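Local coordinates for flagellar brake protein YcgR (Klebsiella pneumoniae, PDB 5KEC), which binds the second messenger c-di-GMP and probably activates transcription of type 3 fimbriae genes, with a link to biofilm formation, at residues Ile9-Tyr14 and Pro101-Val106; Met150-Asn155 and Glu198-Tyr203. One frame throughout, in Å; residues are numbered along the deposited sequence.

In the fold
Two antiparallel strand pairings lie at the surface of the chain, one in each of its two beta sheets. Both segments of contact 1 (9-14 with 101-106) precede those of contact 2 (150-155 with 198-203) in the sequence. Their centres lie about 45 Å apart, their nearest atoms about 30 Å, on opposite sides of the chain's centre. Contact 1 joins strand 9-10 to strand 104-107 in the sheet of the YcgR-like domain; contact 2 joins strand 146-151 to strand 199-210 in the second sheet, consistent with a PilZ domain. Each sheet thus has a contact near a residue that binds c-di-GMP in ligand-bound forms, the nucleotide being absent here: Arg111 near Gln105, Gln204 near Met150.

Contact 1 (Ile9-Tyr14 and Pro101-Val106); sequences IKTSKY and PECLQV
Lys10 and Leu104 form the hydrogen-bonded pair of a short antiparallel ladder that adds strand 9-10 to strand 104-107 at the surface of the YcgR-like domain. Two backbone bonds define it: Lys10 N to Leu104 O at 2.8 Å (167° at the hydrogen) and Leu104 N to Lys10 O at 2.9 Å. CA-H...O contacts from Ile9 to Leu104 O and from Cys103 to Lys10 O supplement them.

Ile9 faces Gln105 in the adjoining non-hydrogen-bonded pair. Its CD1 packs on the extended glutamine chain, 3.6 Å from CB and CG of Gln105; its approach to Gln105 OE1 is very short and doubtful in detail. The Gln105 side chain also lies beside Arg111, which binds c-di-GMP in ligand-bound forms, the nucleotide being absent here. Ile9 CG2, anti to the backbone N, is carried instead to Cys103 SG at 3.8 Å, and Thr11 CG2 meets the same sulfur at the same distance. On the face shared by Lys10 and Leu104, the two CB atoms are 4.0 Å apart; chi2 of the lysine (-68°) turns CD aside, and farther out NZ bonds to Gly7 O and forms a salt bridge with Glu15. Past the ladder, a water donates to both Thr11 O and Glu102 O, bridging the segments where direct pairing has stopped.

Leu104 is buried, touching Ile16, Ile19 and Phe20 of helix 13-25 as well as Ile76 and Phe78 of strand 74-87. Strand 104-107 thus lies between strands 9-10 and 74-87 in the sheet, with the helix packed against the Leu104 face.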
loop_
_atom_site.group_PDB
_atom_site.type_symbol
_atom_site.label_atom_id
_atom_site.label_comp_id
_atom_site.label_asym_id
_atom_site.label_seq_id
_atom_site.Cartn_x
_atom_site.Cartn_y
_atom_site.Cartn_z
ATOM N N ILE B 9 9.573 7.661 16.740
ATOM C CA ILE B 9 10.077 6.427 16.141
ATOM C C ILE B 9 10.554 5.483 17.235
ATOM O O ILE B 9 11.431 5.831 18.027
ATOM C CB ILE B 9 11.256 6.699 15.189
ATOM C CG1 ILE B 9 10.833 7.642 14.070
ATOM C CG2 ILE B 9 11.791 5.399 14.596
ATOM C CD1 ILE B 9 9.930 6.994 13.044
ATOM N N LYS B 10 9.964 4.294 17.285
ATOM C CA LYS B 10 10.308 3.299 18.300
ATOM C C LYS B 10 10.993 2.093 17.658
ATOM O O LYS B 10 10.440 1.464 16.749
ATOM C CB LYS B 10 9.053 2.825 19.036
ATOM C CG LYS B 10 8.018 3.906 19.310
ATOM C CD LYS B 10 8.517 4.924 20.313
ATOM C CE LYS B 10 7.352 5.718 20.898
ATOM N NZ LYS B 10 7.809 6.650 21.961
ATOM N N THR B 11 12.188 1.766 18.139
ATOM C CA THR B 11 12.932 0.616 17.624
ATOM C C THR B 11 13.335 -0.356 18.722
ATOM O O THR B 11 13.879 -1.422 18.448
ATOM C CB THR B 11 14.205 1.046 16.875
ATOM O OG1 THR B 11 14.967 1.936 17.703
ATOM C CG2 THR B 11 13.849 1.746 15.574
ATOM N N SER B 12 13.083 0.009 19.970
ATOM C CA SER B 12 13.375 -0.906 21.063
ATOM C C SER B 12 12.359 -2.033 21.068
ATOM O O SER B 12 11.153 -1.799 21.175
ATOM C CB SER B 12 13.347 -0.188 22.411
ATOM O OG SER B 12 13.310 -1.136 23.466
ATOM N N LYS B 13 12.854 -3.257 20.954
ATOM C CA LYS B 13 12.007 -4.436 21.001
ATOM C C LYS B 13 11.139 -4.452 22.261
ATOM O O LYS B 13 9.964 -4.810 22.210
ATOM C CB LYS B 13 12.872 -5.695 20.953
ATOM C CG LYS B 13 12.100 -6.998 21.049
ATOM C CD LYS B 13 12.934 -8.050 21.767
ATOM C CE LYS B 13 14.336 -8.149 21.171
ATOM N NZ LYS B 13 15.274 -8.941 22.023
ATOM N N TYR B 14 11.720 -4.065 23.393
ATOM C CA TYR B 14 10.995 -4.121 24.658
ATOM C C TYR B 14 9.865 -3.099 24.697
ATOM O O TYR B 14 8.760 -3.402 25.152
ATOM C CB TYR B 14 11.945 -3.933 25.843
ATOM C CG TYR B 14 13.059 -4.952 25.880
ATOM C CD1 TYR B 14 12.839 -6.232 26.367
ATOM C CD2 TYR B 14 14.332 -4.636 25.416
ATOM C CE1 TYR B 14 13.856 -7.171 26.398
ATOM C CE2 TYR B 14 15.356 -5.569 25.444
ATOM C CZ TYR B 14 15.112 -6.834 25.936
ATOM O OH TYR B 14 16.127 -7.764 25.963
ATOM N N PRO B 101 6.435 -5.824 14.633
ATOM C CA PRO B 101 7.205 -4.870 13.835
ATOM C C PRO B 101 8.499 -4.543 14.559
ATOM O O PRO B 101 8.560 -4.632 15.787
ATOM C CB PRO B 101 6.296 -3.640 13.798
ATOM C CG PRO B 101 5.481 -3.744 15.052
ATOM C CD PRO B 101 5.238 -5.210 15.235
ATOM N N GLU B 102 9.522 -4.171 13.803
ATOM C CA GLU B 102 10.816 -3.852 14.385
ATOM C C GLU B 102 10.967 -2.345 14.410
ATOM O O GLU B 102 11.931 -1.810 14.943
ATOM C CB GLU B 102 11.936 -4.503 13.573
ATOM C CG GLU B 102 11.906 -6.022 13.610
ATOM C CD GLU B 102 12.774 -6.653 12.537
ATOM O OE1 GLU B 102 12.768 -6.151 11.394
ATOM O OE2 GLU B 102 13.464 -7.651 12.841
ATOM N N CYS B 103 9.993 -1.663 13.824
ATOM C CA CYS B 103 9.959 -0.213 13.854
ATOM C C CYS B 103 8.521 0.293 13.909
ATOM O O CYS B 103 7.653 -0.186 13.181
ATOM C CB CYS B 103 10.680 0.371 12.639
ATOM S SG CYS B 103 11.201 2.087 12.857
ATOM N N LEU B 104 8.280 1.253 14.793
ATOM C CA LEU B 104 6.986 1.898 14.903
ATOM C C LEU B 104 7.175 3.382 14.681
ATOM O O LEU B 104 8.171 3.960 15.119
ATOM C CB LEU B 104 6.384 1.690 16.295
ATOM C CG LEU B 104 6.039 0.270 16.737
ATOM C CD1 LEU B 104 5.568 0.278 18.179
ATOM C CD2 LEU B 104 4.977 -0.311 15.826
ATOM N N GLN B 105 6.217 3.997 13.999
ATOM C CA GLN B 105 6.206 5.445 13.873
ATOM C C GLN B 105 4.873 6.019 14.342
ATOM O O GLN B 105 3.817 5.709 13.793
ATOM C CB GLN B 105 6.511 5.875 12.441
ATOM C CG GLN B 105 6.427 7.373 12.230
ATOM C CD GLN B 105 7.030 7.803 10.913
ATOM O OE1 GLN B 105 8.112 7.351 10.539
ATOM N NE2 GLN B 105 6.332 8.674 10.195
ATOM N N VAL B 106 4.929 6.847 15.378
ATOM C CA VAL B 106 3.739 7.493 15.890
ATOM C C VAL B 106 3.460 8.739 15.070
ATOM O O VAL B 106 4.239 9.692 15.083
ATOM C CB VAL B 106 3.894 7.875 17.366
ATOM C CG1 VAL B 106 2.611 8.513 17.883
ATOM C CG2 VAL B 106 4.249 6.650 18.189
HETATM O O HOH W 1 13.796 -3.225 16.339
#

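Contact 2 (Met150-Asn155 and Glu198-Tyr203); sequences MTKTPN and ESESYY
Tyr203 and Lys152, followed by Tyr202, have the most surface buried where the end of strand 146-151 meets strand 199-210, which also pairs with strand 177-193. Tyr203 pairs antiparallel with Thr151 through Thr151 N to Tyr203 O at 3.1 Å and Tyr203 N to Thr151 O at 2.9 Å. Beyond this pair segment 150-155 turns: Thr151 OG1 accepts from Thr153 N, an ST turn, and Pro154 comes back over Tyr203. Pro154 CG stands over one ring face, 3.5 Å from the Tyr203 centroid and 19° off the normal, a CH-pi contact, while its CD lies above Tyr203 CD2.

Lys152 runs alongside Tyr202, its CG 3.7 Å from Tyr202 CD1. Bends at chi3 (69°) and chi4 (55°) turn CE and then NZ, placing the ammonium over the ring, offset toward the rim, 4.0 Å from the Tyr202 centroid in a cation-pi contact. NZ also makes a salt bridge to Glu200 OE1 at 3.0 Å, though weak as a hydrogen bond, and a weak bond to Ser201 O. Met150 SD makes an oblique Met-aromatic contact, 4.9 Å from the Tyr202 centroid, near Gln204, which binds c-di-GMP in ligand-bound forms; a water spans Lys152 O and Ser201 O.

Ring face, carboxylate and carbonyl oxygen would stabilise the positive charge of Lys152, whose polar contacts probably extend the join beyond the paired residues, while Pro154 covers one face of the Tyr203 ring.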
loop_
_atom_site.group_PDB
_atom_site.type_symbol
_atom_site.label_atom_id
_atom_site.label_comp_id
_atom_site.label_asym_id
_atom_site.label_seq_id
_atom_site.Cartn_x
_atom_site.Cartn_y
_atom_site.Cartn_z
ATOM N N MET B 150 -4.165 3.968 -17.400
ATOM C CA MET B 150 -5.397 4.020 -18.161
ATOM C C MET B 150 -5.159 3.823 -19.650
ATOM O O MET B 150 -4.175 4.308 -20.210
ATOM C CB MET B 150 -6.112 5.348 -17.902
ATOM C CG MET B 150 -7.409 5.527 -18.662
ATOM S SD MET B 150 -8.425 6.836 -17.933
ATOM C CE MET B 150 -8.808 6.094 -16.346
ATOM N N THR B 151 -6.069 3.093 -20.284
ATOM C CA THR B 151 -6.024 2.894 -21.722
ATOM C C THR B 151 -7.410 2.526 -22.226
ATOM O O THR B 151 -8.233 2.001 -21.477
ATOM C CB THR B 151 -5.031 1.779 -22.108
ATOM O OG1 THR B 151 -5.031 1.623 -23.527
ATOM C CG2 THR B 151 -5.433 0.458 -21.468
ATOM N N LYS B 152 -7.671 2.795 -23.498
ATOM C CA LYS B 152 -8.945 2.408 -24.090
ATOM C C LYS B 152 -8.837 1.044 -24.760
ATOM O O LYS B 152 -9.850 0.432 -25.115
ATOM C CB LYS B 152 -9.428 3.479 -25.074
ATOM C CG LYS B 152 -9.600 4.847 -24.421
ATOM C CD LYS B 152 -9.878 5.948 -25.438
ATOM C CE LYS B 152 -11.249 5.793 -26.060
ATOM N NZ LYS B 152 -12.313 5.727 -25.024
ATOM N N THR B 153 -7.608 0.560 -24.913
ATOM C CA THR B 153 -7.365 -0.709 -25.597
ATOM C C THR B 153 -6.444 -1.630 -24.801
ATOM O O THR B 153 -5.325 -1.916 -25.222
ATOM C CB THR B 153 -6.750 -0.485 -26.990
ATOM O OG1 THR B 153 -5.598 0.360 -26.874
ATOM C CG2 THR B 153 -7.755 0.171 -27.922
ATOM N N PRO B 154 -6.916 -2.101 -23.642
ATOM C CA PRO B 154 -6.090 -3.000 -22.831
ATOM C C PRO B 154 -5.974 -4.393 -23.450
ATOM O O PRO B 154 -6.886 -4.841 -24.154
ATOM C CB PRO B 154 -6.863 -3.085 -21.515
ATOM C CG PRO B 154 -8.295 -2.849 -21.910
ATOM C CD PRO B 154 -8.228 -1.832 -23.024
ATOM N N ASN B 155 -4.847 -5.051 -23.203
ATOM C CA ASN B 155 -4.698 -6.463 -23.514
ATOM C C ASN B 155 -5.043 -7.230 -22.243
ATOM O O ASN B 155 -4.169 -7.541 -21.430
ATOM C CB ASN B 155 -3.265 -6.765 -23.950
ATOM C CG ASN B 155 -3.155 -8.062 -24.735
ATOM O OD1 ASN B 155 -3.973 -8.971 -24.574
ATOM N ND2 ASN B 155 -2.144 -8.149 -25.593
ATOM N N GLU B 198 -23.389 9.702 -27.170
ATOM C CA GLU B 198 -22.024 9.201 -27.301
ATOM C C GLU B 198 -21.462 8.729 -25.956
ATOM O O GLU B 198 -21.759 9.308 -24.909
ATOM C CB GLU B 198 -21.120 10.271 -27.922
ATOM C CG GLU B 198 -21.479 10.624 -29.361
ATOM C CD GLU B 198 -20.569 11.687 -29.951
ATOM O OE1 GLU B 198 -19.974 12.481 -29.222
ATOM O OE2 GLU B 198 -20.455 11.704 -31.275
ATOM N N SER B 199 -20.650 7.676 -25.995
ATOM C CA SER B 199 -20.110 7.073 -24.780
ATOM C C SER B 199 -18.664 6.589 -24.936
ATOM O O SER B 199 -18.324 5.918 -25.908
ATOM C CB SER B 199 -21.003 5.917 -24.332
ATOM O OG SER B 199 -20.320 5.058 -23.434
ATOM N N GLU B 200 -17.823 6.929 -23.962
ATOM C CA GLU B 200 -16.418 6.523 -23.966
ATOM C C GLU B 200 -16.090 5.667 -22.751
ATOM O O GLU B 200 -16.400 6.037 -21.620
ATOM C CB GLU B 200 -15.504 7.752 -23.975
ATOM C CG GLU B 200 -15.446 8.494 -25.300
ATOM C CD GLU B 200 -14.554 7.808 -26.315
ATOM O OE1 GLU B 200 -13.362 8.172 -26.399
ATOM O OE2 GLU B 200 -15.042 6.905 -27.029
ATOM N N SER B 201 -15.457 4.524 -22.986
ATOM C CA SER B 201 -15.030 3.663 -21.890
ATOM C C SER B 201 -13.506 3.636 -21.749
ATOM O O SER B 201 -12.779 3.445 -22.723
ATOM C CB SER B 201 -15.574 2.242 -22.064
ATOM O OG SER B 201 -16.990 2.239 -22.058
ATOM N N TYR B 202 -13.041 3.831 -20.522
ATOM C CA TYR B 202 -11.619 3.831 -20.223
ATOM C C TYR B 202 -11.331 2.732 -19.225
ATOM O O TYR B 202 -12.074 2.553 -18.260
ATOM C CB TYR B 202 -11.197 5.182 -19.649
ATOM C CG TYR B 202 -11.566 6.341 -20.540
ATOM C CD1 TYR B 202 -10.667 6.836 -21.474
ATOM C CD2 TYR B 202 -12.825 6.928 -20.464
ATOM C CE1 TYR B 202 -11.004 7.889 -22.300
ATOM C CE2 TYR B 202 -13.171 7.983 -21.281
ATOM C CZ TYR B 202 -12.256 8.462 -22.198
ATOM O OH TYR B 202 -12.597 9.514 -23.017
ATOM N N TYR B 203 -10.255 1.990 -19.456
ATOM C CA TYR B 203 -9.861 0.953 -18.520
ATOM C C TYR B 203 -8.807 1.485 -17.558
ATOM O O TYR B 203 -7.782 2.029 -17.979
ATOM C CB TYR B 203 -9.340 -0.277 -19.266
ATOM C CG TYR B 203 -10.395 -0.960 -20.096
ATOM C CD1 TYR B 203 -11.077 -2.062 -19.608
ATOM C CD2 TYR B 203 -10.723 -0.491 -21.361
ATOM C CE1 TYR B 203 -12.053 -2.688 -20.361
ATOM C CE2 TYR B 203 -11.697 -1.113 -22.122
ATOM C CZ TYR B 203 -12.358 -2.209 -21.613
ATOM O OH TYR B 203 -13.331 -2.833 -22.362
HETATM O O HOH W 2 -12.465 1.522 -24.654
#